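Local coordinates for integron cassette protein Vpc_cass2 (Vibrio paracholerae, PDB 3JRT) that is of unknown function but, as the product of a mobile integron gene cassette, folds into an all-helical protein that assembles as a pair of subunits, at residues I78-R83 and K122-C127; N117-K122 and Q144-K149; W162-N167 and S176-I181. One frame throughout, in Å; residues are numbered along the deposited sequence.

Interaction 1: I78-R83 and K122-C127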
ATOM      1  N   ILE A  78      -4.100   2.042   4.877  1.00 36.05           N
ATOM      2  CA  ILE A  78      -5.327   2.316   5.635  1.00 35.98           C
ATOM      3  C   ILE A  78      -6.535   2.600   4.725  1.00 39.02           C
ATOM      4  O   ILE A  78      -7.605   2.032   4.920  1.00 40.59           O
ATOM      5  CB  ILE A  78      -5.107   3.471   6.617  1.00 42.59           C
ATOM      6  CG1 ILE A  78      -4.156   3.012   7.734  1.00 35.27           C
ATOM      7  CG2 ILE A  78      -6.446   4.004   7.159  1.00 35.15           C
ATOM      8  CD1 ILE A  78      -3.606   4.173   8.559  1.00 36.97           C
ATOM      9  N   VAL A  79      -6.377   3.453   3.714  1.00 39.51           N
ATOM     10  CA  VAL A  79      -7.538   3.774   2.894  1.00 44.53           C
ATOM     11  C   VAL A  79      -7.975   2.587   2.041  1.00 48.63           C
ATOM     12  O   VAL A  79      -9.168   2.336   1.879  1.00 57.76           O
ATOM     13  CB  VAL A  79      -7.382   5.105   2.072  1.00 30.28           C
ATOM     14  CG1 VAL A  79      -7.090   6.283   3.035  1.00 29.51           C
ATOM     15  CG2 VAL A  79      -6.295   4.992   0.982  1.00 32.15           C
ATOM     16  N   ILE A  80      -7.010   1.850   1.502  1.00 47.28           N
ATOM     17  CA  ILE A  80      -7.334   0.648   0.742  1.00 43.85           C
ATOM     18  C   ILE A  80      -8.140  -0.315   1.611  1.00 40.36           C
ATOM     19  O   ILE A  80      -9.121  -0.889   1.170  1.00 37.53           O
ATOM     20  CB  ILE A  80      -6.066  -0.039   0.189  1.00 47.39           C
ATOM     21  CG1 ILE A  80      -5.581   0.676  -1.082  1.00 35.01           C
ATOM     22  CG2 ILE A  80      -6.311  -1.549  -0.058  1.00 41.16           C
ATOM     23  CD1 ILE A  80      -4.090   0.379  -1.415  1.00 33.95           C
ATOM     24  N   ASN A  81      -7.744  -0.466   2.865  1.00 39.32           N
ATOM     25  CA  ASN A  81      -8.440  -1.399   3.735  1.00 41.25           C
ATOM     26  C   ASN A  81      -9.768  -0.902   4.299  1.00 44.65           C
ATOM     27  O   ASN A  81     -10.699  -1.682   4.477  1.00 47.26           O
ATOM     28  CB  ASN A  81      -7.511  -1.904   4.818  1.00 34.34           C
ATOM     29  CG  ASN A  81      -6.544  -2.931   4.274  1.00 40.33           C
ATOM     30  OD1 ASN A  81      -6.946  -4.024   3.923  1.00 47.51           O
ATOM     31  ND2 ASN A  81      -5.294  -2.562   4.138  1.00 33.04           N
ATOM     32  N   CYS A  82      -9.854   0.388   4.582  1.00 36.31           N
ATOM     33  CA  CYS A  82     -11.124   0.961   4.967  1.00 41.78           C
ATOM     34  C   CYS A  82     -12.151   0.735   3.869  1.00 49.84           C
ATOM     35  O   CYS A  82     -13.274   0.331   4.157  1.00 52.47           O
ATOM     36  CB  CYS A  82     -10.984   2.449   5.292  1.00 44.50           C
ATOM     37  SG  CYS A  82     -10.189   2.753   6.881  1.00 45.57           S
ATOM     38  N   ARG A  83     -11.772   0.994   2.618  1.00 50.13           N
ATOM     39  CA  ARG A  83     -12.699   0.774   1.513  1.00 49.26           C
ATOM     40  C   ARG A  83     -13.060  -0.721   1.400  1.00 49.00           C
ATOM     41  O   ARG A  83     -14.218  -1.075   1.198  1.00 56.22           O
ATOM     42  CB  ARG A  83     -12.152   1.331   0.195  1.00 36.32           C
ATOM     43  CG  ARG A  83     -12.002   2.841   0.157  1.00 44.82           C
ATOM     44  CD  ARG A  83     -13.286   3.593   0.624  1.00 47.64           C
ATOM     45  NE  ARG A  83     -14.469   3.105  -0.075  1.00 56.21           N
ATOM     46  CZ  ARG A  83     -15.709   3.557   0.096  1.00 57.24           C
ATOM     47  NH1 ARG A  83     -15.970   4.547   0.942  1.00 56.44           N
ATOM     48  NH2 ARG A  83     -16.695   3.012  -0.596  1.00 53.69           N
ATOM     49  N   LYS A 122     -11.172   9.044  -2.091  1.00 55.47           N
ATOM     50  CA  LYS A 122     -10.350   9.840  -3.002  1.00 57.67           C
ATOM     51  C   LYS A 122      -8.895   9.378  -2.990  1.00 58.45           C
ATOM     52  O   LYS A 122      -8.283   9.205  -4.036  1.00 57.60           O
ATOM     53  CB  LYS A 122     -10.411  11.324  -2.646  1.00 55.44           C
ATOM     54  CG  LYS A 122     -11.763  11.971  -2.814  1.00 64.77           C
ATOM     55  CD  LYS A 122     -11.634  13.512  -2.771  1.00 61.94           C
ATOM     56  CE  LYS A 122     -12.971  14.171  -2.505  1.00 72.21           C
ATOM     57  NZ  LYS A 122     -12.889  15.675  -2.500  1.00 83.47           N
ATOM     58  N   LEU A 123      -8.337   9.191  -1.801  1.00 58.11           N
ATOM     59  CA  LEU A 123      -6.958   8.720  -1.690  1.00 49.09           C
ATOM     60  C   LEU A 123      -6.797   7.299  -2.234  1.00 51.73           C
ATOM     61  O   LEU A 123      -5.867   7.013  -2.994  1.00 45.93           O
ATOM     62  CB  LEU A 123      -6.457   8.837  -0.239  1.00 42.91           C
ATOM     63  CG  LEU A 123      -6.220  10.292   0.201  1.00 45.89           C
ATOM     64  CD1 LEU A 123      -6.314  10.482   1.714  1.00 44.45           C
ATOM     65  CD2 LEU A 123      -4.871  10.769  -0.298  1.00 41.82           C
ATOM     66  N   ARG A 124      -7.708   6.408  -1.857  1.00 55.21           N
ATOM     67  CA  ARG A 124      -7.672   5.042  -2.365  1.00 49.74           C
ATOM     68  C   ARG A 124      -7.623   5.042  -3.893  1.00 53.98           C
ATOM     69  O   ARG A 124      -6.729   4.438  -4.522  1.00 51.82           O
ATOM     70  CB  ARG A 124      -8.894   4.256  -1.875  1.00 47.74           C
ATOM     71  CG  ARG A 124      -8.764   2.718  -2.019  1.00 45.43           C
ATOM     72  CD  ARG A 124      -8.992   2.265  -3.450  1.00 49.90           C
ATOM     73  NE  ARG A 124     -10.293   2.704  -3.953  1.00 64.91           N
ATOM     74  CZ  ARG A 124     -11.435   2.051  -3.743  1.00 75.08           C
ATOM     75  NH1 ARG A 124     -11.440   0.928  -3.032  1.00 76.33           N
ATOM     76  NH2 ARG A 124     -12.577   2.517  -4.236  1.00 72.17           N
ATOM     77  N   ASN A 125      -8.590   5.733  -4.482  1.00 59.30           N
ATOM     78  CA  ASN A 125      -8.729   5.798  -5.931  1.00 64.34           C
ATOM     79  C   ASN A 125      -7.476   6.273  -6.649  1.00 63.28           C
ATOM     80  O   ASN A 125      -7.076   5.698  -7.664  1.00 62.23           O
ATOM     81  CB  ASN A 125      -9.925   6.665  -6.301  1.00 61.26           C
ATOM     82  CG  ASN A 125     -11.234   5.961  -6.040  1.00 66.43           C
ATOM     83  OD1 ASN A 125     -11.260   4.739  -5.883  1.00 60.66           O
ATOM     84  ND2 ASN A 125     -12.335   6.721  -5.995  1.00 70.73           N
ATOM     85  N   HIS A 126      -6.854   7.316  -6.116  1.00 55.81           N
ATOM     86  CA  HIS A 126      -5.642   7.842  -6.717  1.00 50.21           C
ATOM     87  C   HIS A 126      -4.530   6.820  -6.643  1.00 50.91           C
ATOM     88  O   HIS A 126      -3.860   6.531  -7.635  1.00 62.39           O
ATOM     89  CB  HIS A 126      -5.206   9.104  -5.993  1.00 52.65           C
ATOM     90  CG  HIS A 126      -3.759   9.437  -6.177  1.00 53.91           C
ATOM     91  ND1 HIS A 126      -3.261   9.973  -7.344  1.00 55.07           N
ATOM     92  CD2 HIS A 126      -2.706   9.326  -5.331  1.00 52.20           C
ATOM     93  CE1 HIS A 126      -1.960  10.173  -7.214  1.00 58.56           C
ATOM     94  NE2 HIS A 126      -1.601   9.801  -5.999  1.00 61.01           N
ATOM     95  N   CYS A 127      -4.351   6.271  -5.447  1.00 49.19           N
ATOM     96  CA  CYS A 127      -3.251   5.366  -5.141  1.00 42.70           C
ATOM     97  C   CYS A 127      -3.309   4.107  -5.987  1.00 50.27           C
ATOM     98  O   CYS A 127      -2.298   3.527  -6.327  1.00 58.60           O
ATOM     99  CB  CYS A 127      -3.314   4.945  -3.672  1.00 43.07           C
ATOM    100  SG  CYS A 127      -2.344   3.475  -3.358  1.00 76.52           S
TER
HETATM  101  O   HOH W   1      -9.670  -0.557  -1.461  1.00 47.67           O
HETATM  102  O   HOH W   2     -15.187   1.598  -2.572  1.00 76.88           O

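Interaction 2: N117-K122 and Q144-K149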
ATOM      1  N   ASN A 117     -16.328  10.082   5.251  1.00 62.08           N
ATOM      2  CA  ASN A 117     -14.994  10.649   5.132  1.00 57.84           C
ATOM      3  C   ASN A 117     -14.500  10.405   3.714  1.00 60.84           C
ATOM      4  O   ASN A 117     -13.842   9.401   3.437  1.00 63.32           O
ATOM      5  CB  ASN A 117     -14.065   9.998   6.165  1.00 57.37           C
ATOM      6  CG  ASN A 117     -12.689  10.638   6.209  1.00 58.82           C
ATOM      7  OD1 ASN A 117     -12.190  11.128   5.201  1.00 61.97           O
ATOM      8  ND2 ASN A 117     -12.067  10.623   7.382  1.00 50.04           N
ATOM      9  N   THR A 118     -14.836  11.325   2.818  1.00 56.37           N
ATOM     10  CA  THR A 118     -14.626  11.140   1.387  1.00 60.80           C
ATOM     11  C   THR A 118     -13.169  11.210   0.953  1.00 61.89           C
ATOM     12  O   THR A 118     -12.821  10.737  -0.129  1.00 64.70           O
ATOM     13  CB  THR A 118     -15.454  12.144   0.561  1.00 63.51           C
ATOM     14  OG1 THR A 118     -14.989  13.475   0.811  1.00 63.21           O
ATOM     15  CG2 THR A 118     -16.915  12.049   0.948  1.00 69.95           C
ATOM     16  N   ALA A 119     -12.317  11.801   1.778  1.00 53.80           N
ATOM     17  CA  ALA A 119     -10.888  11.780   1.488  1.00 55.25           C
ATOM     18  C   ALA A 119     -10.381  10.322   1.362  1.00 52.91           C
ATOM     19  O   ALA A 119      -9.483  10.018   0.561  1.00 52.19           O
ATOM     20  CB  ALA A 119     -10.117  12.540   2.569  1.00 53.38           C
ATOM     21  N   ILE A 120     -10.977   9.425   2.140  1.00 54.10           N
ATOM     22  CA  ILE A 120     -10.589   8.017   2.133  1.00 40.58           C
ATOM     23  C   ILE A 120     -10.700   7.396   0.746  1.00 49.01           C
ATOM     24  O   ILE A 120      -9.741   6.831   0.228  1.00 45.84           O
ATOM     25  CB  ILE A 120     -11.401   7.192   3.136  1.00 41.67           C
ATOM     26  CG1 ILE A 120     -11.028   7.608   4.563  1.00 50.69           C
ATOM     27  CG2 ILE A 120     -11.119   5.673   2.945  1.00 34.15           C
ATOM     28  CD1 ILE A 120     -11.708   6.788   5.667  1.00 43.70           C
ATOM     29  N   LYS A 121     -11.872   7.533   0.141  1.00 55.96           N
ATOM     30  CA  LYS A 121     -12.115   6.998  -1.189  1.00 51.94           C
ATOM     31  C   LYS A 121     -11.249   7.724  -2.206  1.00 53.71           C
ATOM     32  O   LYS A 121     -10.647   7.095  -3.076  1.00 63.24           O
ATOM     33  CB  LYS A 121     -13.594   7.141  -1.543  1.00 56.39           C
ATOM     34  CG  LYS A 121     -14.097   6.217  -2.629  1.00 66.19           C
ATOM     35  CD  LYS A 121     -15.609   6.403  -2.819  1.00 75.07           C
ATOM     36  CE  LYS A 121     -16.217   5.324  -3.704  1.00 84.66           C
ATOM     37  NZ  LYS A 121     -17.708   5.364  -3.678  1.00 94.25           N
ATOM     38  N   LYS A 122     -11.172   9.044  -2.091  1.00 55.47           N
ATOM     39  CA  LYS A 122     -10.350   9.840  -3.002  1.00 57.67           C
ATOM     40  C   LYS A 122      -8.895   9.378  -2.990  1.00 58.45           C
ATOM     41  O   LYS A 122      -8.283   9.205  -4.036  1.00 57.60           O
ATOM     42  CB  LYS A 122     -10.411  11.324  -2.646  1.00 55.44           C
ATOM     43  CG  LYS A 122     -11.763  11.971  -2.814  1.00 64.77           C
ATOM     44  CD  LYS A 122     -11.634  13.512  -2.771  1.00 61.94           C
ATOM     45  CE  LYS A 122     -12.971  14.171  -2.505  1.00 72.21           C
ATOM     46  NZ  LYS A 122     -12.889  15.675  -2.500  1.00 83.47           N
ATOM     47  N   GLN A 144      -1.601  15.703  -0.194  1.00 52.37           N
ATOM     48  CA  GLN A 144      -1.362  16.310   1.114  1.00 57.23           C
ATOM     49  C   GLN A 144      -2.626  16.917   1.734  1.00 60.62           C
ATOM     50  O   GLN A 144      -2.910  16.704   2.912  1.00 56.92           O
ATOM     51  CB  GLN A 144      -0.232  17.347   1.024  1.00 61.67           C
ATOM     52  CG  GLN A 144       1.121  16.707   0.673  1.00 71.78           C
ATOM     53  CD  GLN A 144       1.402  15.448   1.519  1.00 75.87           C
ATOM     54  OE1 GLN A 144       1.231  15.467   2.739  1.00 77.00           O
ATOM     55  NE2 GLN A 144       1.837  14.357   0.868  1.00 74.17           N
ATOM     56  N   GLU A 145      -3.385  17.674   0.944  1.00 61.10           N
ATOM     57  CA  GLU A 145      -4.644  18.220   1.426  1.00 56.72           C
ATOM     58  C   GLU A 145      -5.601  17.114   1.845  1.00 53.42           C
ATOM     59  O   GLU A 145      -6.215  17.193   2.905  1.00 57.08           O
ATOM     60  CB  GLU A 145      -5.307  19.094   0.367  1.00 62.92           C
ATOM     61  CG  GLU A 145      -4.690  20.463   0.223  1.00 65.07           C
ATOM     62  CD  GLU A 145      -5.620  21.435  -0.462  1.00 82.14           C
ATOM     63  OE1 GLU A 145      -6.559  20.983  -1.156  1.00 83.66           O
ATOM     64  OE2 GLU A 145      -5.417  22.655  -0.292  1.00 94.39           O
ATOM     65  N   GLU A 146      -5.734  16.086   1.011  1.00 48.51           N
ATOM     66  CA  GLU A 146      -6.701  15.026   1.285  1.00 48.21           C
ATOM     67  C   GLU A 146      -6.368  14.306   2.577  1.00 53.07           C
ATOM     68  O   GLU A 146      -7.255  13.859   3.298  1.00 60.34           O
ATOM     69  CB  GLU A 146      -6.798  14.033   0.128  1.00 44.27           C
ATOM     70  CG  GLU A 146      -7.530  14.582  -1.082  1.00 58.86           C
ATOM     71  CD  GLU A 146      -8.906  15.148  -0.742  1.00 70.66           C
ATOM     72  OE1 GLU A 146      -9.627  14.540   0.081  1.00 66.97           O
ATOM     73  OE2 GLU A 146      -9.266  16.203  -1.307  1.00 88.81           O
ATOM     74  N   ILE A 147      -5.083  14.213   2.872  1.00 46.80           N
ATOM     75  CA  ILE A 147      -4.645  13.541   4.081  1.00 46.50           C
ATOM     76  C   ILE A 147      -5.032  14.328   5.329  1.00 48.04           C
ATOM     77  O   ILE A 147      -5.380  13.750   6.359  1.00 51.23           O
ATOM     78  CB  ILE A 147      -3.134  13.279   4.055  1.00 47.71           C
ATOM     79  CG1 ILE A 147      -2.825  12.179   3.035  1.00 43.85           C
ATOM     80  CG2 ILE A 147      -2.653  12.851   5.426  1.00 44.94           C
ATOM     81  CD1 ILE A 147      -1.343  11.850   2.915  1.00 48.59           C
ATOM     82  N   ILE A 148      -4.981  15.651   5.225  1.00 46.53           N
ATOM     83  CA  ILE A 148      -5.399  16.525   6.311  1.00 44.97           C
ATOM     84  C   ILE A 148      -6.928  16.423   6.504  1.00 57.44           C
ATOM     85  O   ILE A 148      -7.417  16.313   7.626  1.00 62.16           O
ATOM     86  CB  ILE A 148      -4.934  17.961   6.042  1.00 52.93           C
ATOM     87  CG1 ILE A 148      -3.396  18.007   6.052  1.00 49.88           C
ATOM     88  CG2 ILE A 148      -5.576  18.976   7.041  1.00 41.52           C
ATOM     89  CD1 ILE A 148      -2.820  19.389   5.796  1.00 54.30           C
ATOM     90  N   LYS A 149      -7.679  16.428   5.411  1.00 56.83           N
ATOM     91  CA  LYS A 149      -9.122  16.228   5.498  1.00 58.51           C
ATOM     92  C   LYS A 149      -9.468  14.896   6.168  1.00 51.71           C
ATOM     93  O   LYS A 149     -10.403  14.793   6.949  1.00 58.90           O
ATOM     94  CB  LYS A 149      -9.762  16.290   4.105  1.00 53.73           C
ATOM     95  CG  LYS A 149      -9.802  17.722   3.510  1.00 61.92           C
ATOM     96  CD  LYS A 149     -10.379  17.708   2.103  1.00 62.29           C
ATOM     97  CE  LYS A 149     -10.204  19.033   1.423  1.00 76.47           C
ATOM     98  NZ  LYS A 149     -10.765  18.976   0.052  1.00 90.91           N
TER

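Interaction 3: W162-N167 and S176-I181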
ATOM      1  N   TRP A 162      -9.043   5.670  16.408  1.00 51.52           N
ATOM      2  CA  TRP A 162     -10.301   5.173  15.886  1.00 52.55           C
ATOM      3  C   TRP A 162     -10.095   3.930  15.016  1.00 43.95           C
ATOM      4  O   TRP A 162     -10.952   3.055  14.974  1.00 51.77           O
ATOM      5  CB  TRP A 162     -10.987   6.273  15.081  1.00 49.10           C
ATOM      6  CG  TRP A 162     -12.303   5.891  14.484  1.00 52.85           C
ATOM      7  CD1 TRP A 162     -13.531   5.910  15.103  1.00 60.53           C
ATOM      8  CD2 TRP A 162     -12.542   5.473  13.140  1.00 46.68           C
ATOM      9  NE1 TRP A 162     -14.510   5.517  14.224  1.00 56.79           N
ATOM     10  CE2 TRP A 162     -13.932   5.243  13.012  1.00 54.99           C
ATOM     11  CE3 TRP A 162     -11.722   5.280  12.027  1.00 49.69           C
ATOM     12  CZ2 TRP A 162     -14.516   4.829  11.816  1.00 57.03           C
ATOM     13  CZ3 TRP A 162     -12.300   4.846  10.846  1.00 58.05           C
ATOM     14  CH2 TRP A 162     -13.684   4.627  10.749  1.00 60.82           C
ATOM     15  N   ILE A 163      -8.977   3.870  14.298  1.00 43.17           N
ATOM     16  CA  ILE A 163      -8.647   2.676  13.531  1.00 44.63           C
ATOM     17  C   ILE A 163      -8.206   1.576  14.483  1.00 51.09           C
ATOM     18  O   ILE A 163      -8.781   0.495  14.524  1.00 51.87           O
ATOM     19  CB  ILE A 163      -7.483   2.914  12.560  1.00 42.21           C
ATOM     20  CG1 ILE A 163      -7.842   3.957  11.499  1.00 41.89           C
ATOM     21  CG2 ILE A 163      -7.077   1.590  11.899  1.00 40.40           C
ATOM     22  CD1 ILE A 163      -8.927   3.501  10.555  1.00 50.86           C
ATOM     23  N   CYS A 164      -7.173   1.875  15.258  1.00 47.46           N
ATOM     24  CA  CYS A 164      -6.575   0.894  16.129  1.00 43.71           C
ATOM     25  C   CYS A 164      -5.783   1.568  17.243  1.00 46.31           C
ATOM     26  O   CYS A 164      -4.661   2.014  17.014  1.00 50.17           O
ATOM     27  CB  CYS A 164      -5.637   0.014  15.318  1.00 44.79           C
ATOM     28  SG  CYS A 164      -4.985  -1.426  16.222  1.00 51.19           S
ATOM     29  N   PRO A 165      -6.351   1.604  18.460  1.00 41.81           N
ATOM     30  CA  PRO A 165      -5.738   2.209  19.649  1.00 45.73           C
ATOM     31  C   PRO A 165      -4.620   1.322  20.189  1.00 53.89           C
ATOM     32  O   PRO A 165      -4.615   0.134  19.899  1.00 53.63           O
ATOM     33  CB  PRO A 165      -6.884   2.225  20.670  1.00 48.90           C
ATOM     34  CG  PRO A 165      -8.058   1.448  20.031  1.00 47.04           C
ATOM     35  CD  PRO A 165      -7.539   0.798  18.796  1.00 47.25           C
ATOM     36  N   ASP A 166      -3.696   1.878  20.963  1.00 62.40           N
ATOM     37  CA  ASP A 166      -2.654   1.072  21.601  1.00 71.61           C
ATOM     38  C   ASP A 166      -3.264   0.131  22.628  1.00 78.87           C
ATOM     39  O   ASP A 166      -4.270   0.455  23.263  1.00 81.08           O
ATOM     40  CB  ASP A 166      -1.616   1.964  22.285  1.00 82.76           C
ATOM     41  CG  ASP A 166      -0.759   2.728  21.296  1.00 91.96           C
ATOM     42  OD1 ASP A 166      -0.739   2.348  20.107  1.00 94.07           O
ATOM     43  OD2 ASP A 166      -0.101   3.710  21.708  1.00 98.13           O
ATOM     44  N   ASN A 167      -2.648  -1.031  22.802  1.00 89.90           N
ATOM     45  CA  ASN A 167      -3.159  -2.016  23.748  1.00102.83           C
ATOM     46  C   ASN A 167      -4.656  -2.216  23.536  1.00100.05           C
ATOM     47  O   ASN A 167      -5.458  -2.079  24.462  1.00100.34           O
ATOM     48  CB  ASN A 167      -2.866  -1.582  25.188  1.00116.41           C
ATOM     49  CG  ASN A 167      -1.382  -1.349  25.438  1.00125.29           C
ATOM     50  OD1 ASN A 167      -0.548  -2.216  25.159  1.00128.77           O
ATOM     51  ND2 ASN A 167      -1.047  -0.174  25.967  1.00125.89           N
ATOM     52  N   SER A 176     -13.341   1.014  18.135  1.00 66.70           N
ATOM     53  CA  SER A 176     -12.380   1.110  17.042  1.00 59.61           C
ATOM     54  C   SER A 176     -12.745   0.192  15.882  1.00 59.72           C
ATOM     55  O   SER A 176     -13.356  -0.855  16.066  1.00 63.22           O
ATOM     56  CB  SER A 176     -10.948   0.832  17.524  1.00 54.97           C
ATOM     57  OG  SER A 176     -10.704  -0.555  17.683  1.00 53.78           O
ATOM     58  N   LEU A 177     -12.361   0.607  14.683  1.00 55.38           N
ATOM     59  CA  LEU A 177     -12.589  -0.159  13.474  1.00 48.62           C
ATOM     60  C   LEU A 177     -12.047  -1.578  13.594  1.00 52.61           C
ATOM     61  O   LEU A 177     -12.736  -2.537  13.287  1.00 52.21           O
ATOM     62  CB  LEU A 177     -11.910   0.533  12.295  1.00 42.41           C
ATOM     63  CG  LEU A 177     -12.163  -0.080  10.920  1.00 44.60           C
ATOM     64  CD1 LEU A 177     -13.644  -0.370  10.769  1.00 43.05           C
ATOM     65  CD2 LEU A 177     -11.681   0.856   9.817  1.00 42.83           C
ATOM     66  N   VAL A 178     -10.842  -1.707  14.081  1.00 51.95           N
ATOM     67  CA  VAL A 178     -10.212  -2.986  14.174  1.00 52.72           C
ATOM     68  C   VAL A 178     -10.894  -3.855  15.218  1.00 57.39           C
ATOM     69  O   VAL A 178     -11.035  -5.023  15.026  1.00 55.82           O
ATOM     70  CB  VAL A 178      -8.718  -2.844  14.454  1.00 20.00           C
ATOM     71  CG1 VAL A 178      -8.208  -4.026  15.117  1.00 20.00           C
ATOM     72  CG2 VAL A 178      -7.981  -2.624  13.214  1.00 20.00           C
ATOM     73  N   GLY A 179     -11.331  -3.274  16.313  1.00 53.71           N
ATOM     74  CA  GLY A 179     -12.053  -4.011  17.337  1.00 57.09           C
ATOM     75  C   GLY A 179     -13.374  -4.536  16.804  1.00 63.41           C
ATOM     76  O   GLY A 179     -13.762  -5.670  17.080  1.00 64.81           O
ATOM     77  N   VAL A 180     -14.055  -3.706  16.023  1.00 58.48           N
ATOM     78  CA  VAL A 180     -15.310  -4.094  15.404  1.00 61.37           C
ATOM     79  C   VAL A 180     -15.072  -5.195  14.388  1.00 60.97           C
ATOM     80  O   VAL A 180     -15.863  -6.126  14.275  1.00 64.91           O
ATOM     81  CB  VAL A 180     -16.009  -2.883  14.744  1.00 58.80           C
ATOM     82  CG1 VAL A 180     -17.067  -3.333  13.770  1.00 54.03           C
ATOM     83  CG2 VAL A 180     -16.618  -1.979  15.820  1.00 56.21           C
ATOM     84  N   ILE A 181     -13.970  -5.103  13.656  1.00 49.44           N
ATOM     85  CA  ILE A 181     -13.713  -6.086  12.628  1.00 48.44           C
ATOM     86  C   ILE A 181     -13.374  -7.407  13.301  1.00 55.58           C
ATOM     87  O   ILE A 181     -13.688  -8.469  12.773  1.00 49.29           O
ATOM     88  CB  ILE A 181     -12.593  -5.653  11.666  1.00 52.22           C
ATOM     89  CG1 ILE A 181     -13.077  -4.511  10.766  1.00 45.67           C
ATOM     90  CG2 ILE A 181     -12.122  -6.848  10.810  1.00 49.69           C
ATOM     91  CD1 ILE A 181     -12.010  -3.951   9.891  1.00 40.41           C
TER

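Interaction 1: I78-R83 and K122-C127
The aliphatic part of R124 lies across helix 64-91, its CG 3.7 Å from I80 CA and its CB against CG2 of V79. CG leaves anti to the backbone N (chi1 -164°), and bends at chi2 and chi3 then fold the guanidinium back over R83. R83 CG sits over one face of that group, toward its rim, while R83 CB comes to 3.3 Å from R124 NH1. The two guanidinium planes stand 74° apart. Apolar contacts continue before and after R124 in the chain: V79 CG2 meets L123 CB, and I80 CD1 lies 4.1 Å from C127 SG. This is a helix crossing in an all-helical fold, the local axes 8.5 Å apart at a crossing angle of -111°. Polar links over the gap run through water: one water donates to I80 O and accepts from R124 NH1, and a second accepts from R83 NH2 and R124 NH2. R124 is further held side-on by N125, whose OD1 takes both NE (3.0 Å) and NH2 from the same face of the amide, with both donors out of its plane. R83 NH1 hydrogen-bonds to N115 OD1, and K84 NZ of the second subunit to C127 O of this chain.

Interaction 2: N117-K122 and Q144-K149
A salt-bridge network of K122, E146 and K149 edges the oblique antiparallel packing of helix 118-128 on helix 140-151, where A119 faces E146. The local axes approach to 8.7 Å at a crossing angle of -144°, and the CA atoms of A119 and E146 are 5.3 Å apart. With only a methyl group on A119, the backbones can come this near: its CB lies 3.2 Å from E146 OE1 and touches the CB of K149 at 4.1 Å. E146 turns at chi2 (-53°), which folds its carboxylate back over A119 and brings it to the side of K122. The extended K122 chain crosses the E146 side chain at about a right angle, its CD 3.6 Å from E146 OE1, and carries NZ on to OE2 at 3.9 Å, a long salt bridge. K149, one turn further along the same helix as E146, reaches the same oxygen with its own NZ in a weak bond of 3.4 Å. Both lysine NZ atoms thus lean on OE2, while OE1 is buried against A119 and finds no polar partner. Near the start of helix 118-128, N117, the residue that breaks from the preceding helix, gives its ND2 to M150 O, and F159 packs against it. K122 NZ and K149 NZ, 4.7 Å apart, would be expected to favour the charged form of the E146 carboxylate, although the long, weak bonds suggest a diffuse electrostatic attraction rather than a tightly directed pairing.

Interaction 3: W162-N167 and S176-I181
Two backbone hydrogen bonds join the end of helix 157-163 to the start of helix 177-188. L177 N donates to W162 O (2.8 Å, 164° at the hydrogen) and V178 N to I163 O (3.0 Å). S176 CA adds a CA-H...O contact to W162 O, which thus receives two neighbouring groups, from the cap residue and from the first residue of the helix. S176 is the N-cap of that helix: with chi1 at 79° its OG stands between the backbone N and the carbonyl carbon and accepts from G179 N at 3.1 Å. The first amides of a helix have no intrahelical carbonyl to bond to. Here those of L177 and V178 are met by the last carbonyls of the previous helix and that of G179 by the cap, so the two helix ends complete one another across the connecting loop. P165 packs beside the cap, its CD 3.6 Å from S176 OG. Beside these bonds, I163 and L177 lie side by side and point the same way, CD1 to CD2 3.9 Å. The same L177 methyl comes obliquely to W162 CZ3 at 4.2 Å; W162 CG runs anti to its N (chi1 -180°), which swings the indole round toward the leucine although its CA-CB bond points away from helix 177-188. C164 CB touches CG2 of V178. Farther out, Y110 and F159 meet the indole ring, and T43 of helix 27-53 packs against C164 and V178.

How the interactions relate
Interactions 1 and 2 share helix 118-128 and K122: interaction 1 sets one side of that helix against helix 64-91, interaction 2 another side against helix 140-151. They meet directly where V79 and R83 pack on I120 and where L123 packs on E146. Interaction 3 closes a different pair of helices, its centre about 18 Å from that of interaction 1, yet C82 reaches both L177 and I163 from helix 64-91. Interactions 1 and 3 are buried, whereas interaction 2 is only partly so. Their chemistry follows: water-bridged arginines beside the second subunit in 1, a lysine-glutamate network with exposed lysines in 2, and direct backbone bonds with apolar packing in 3.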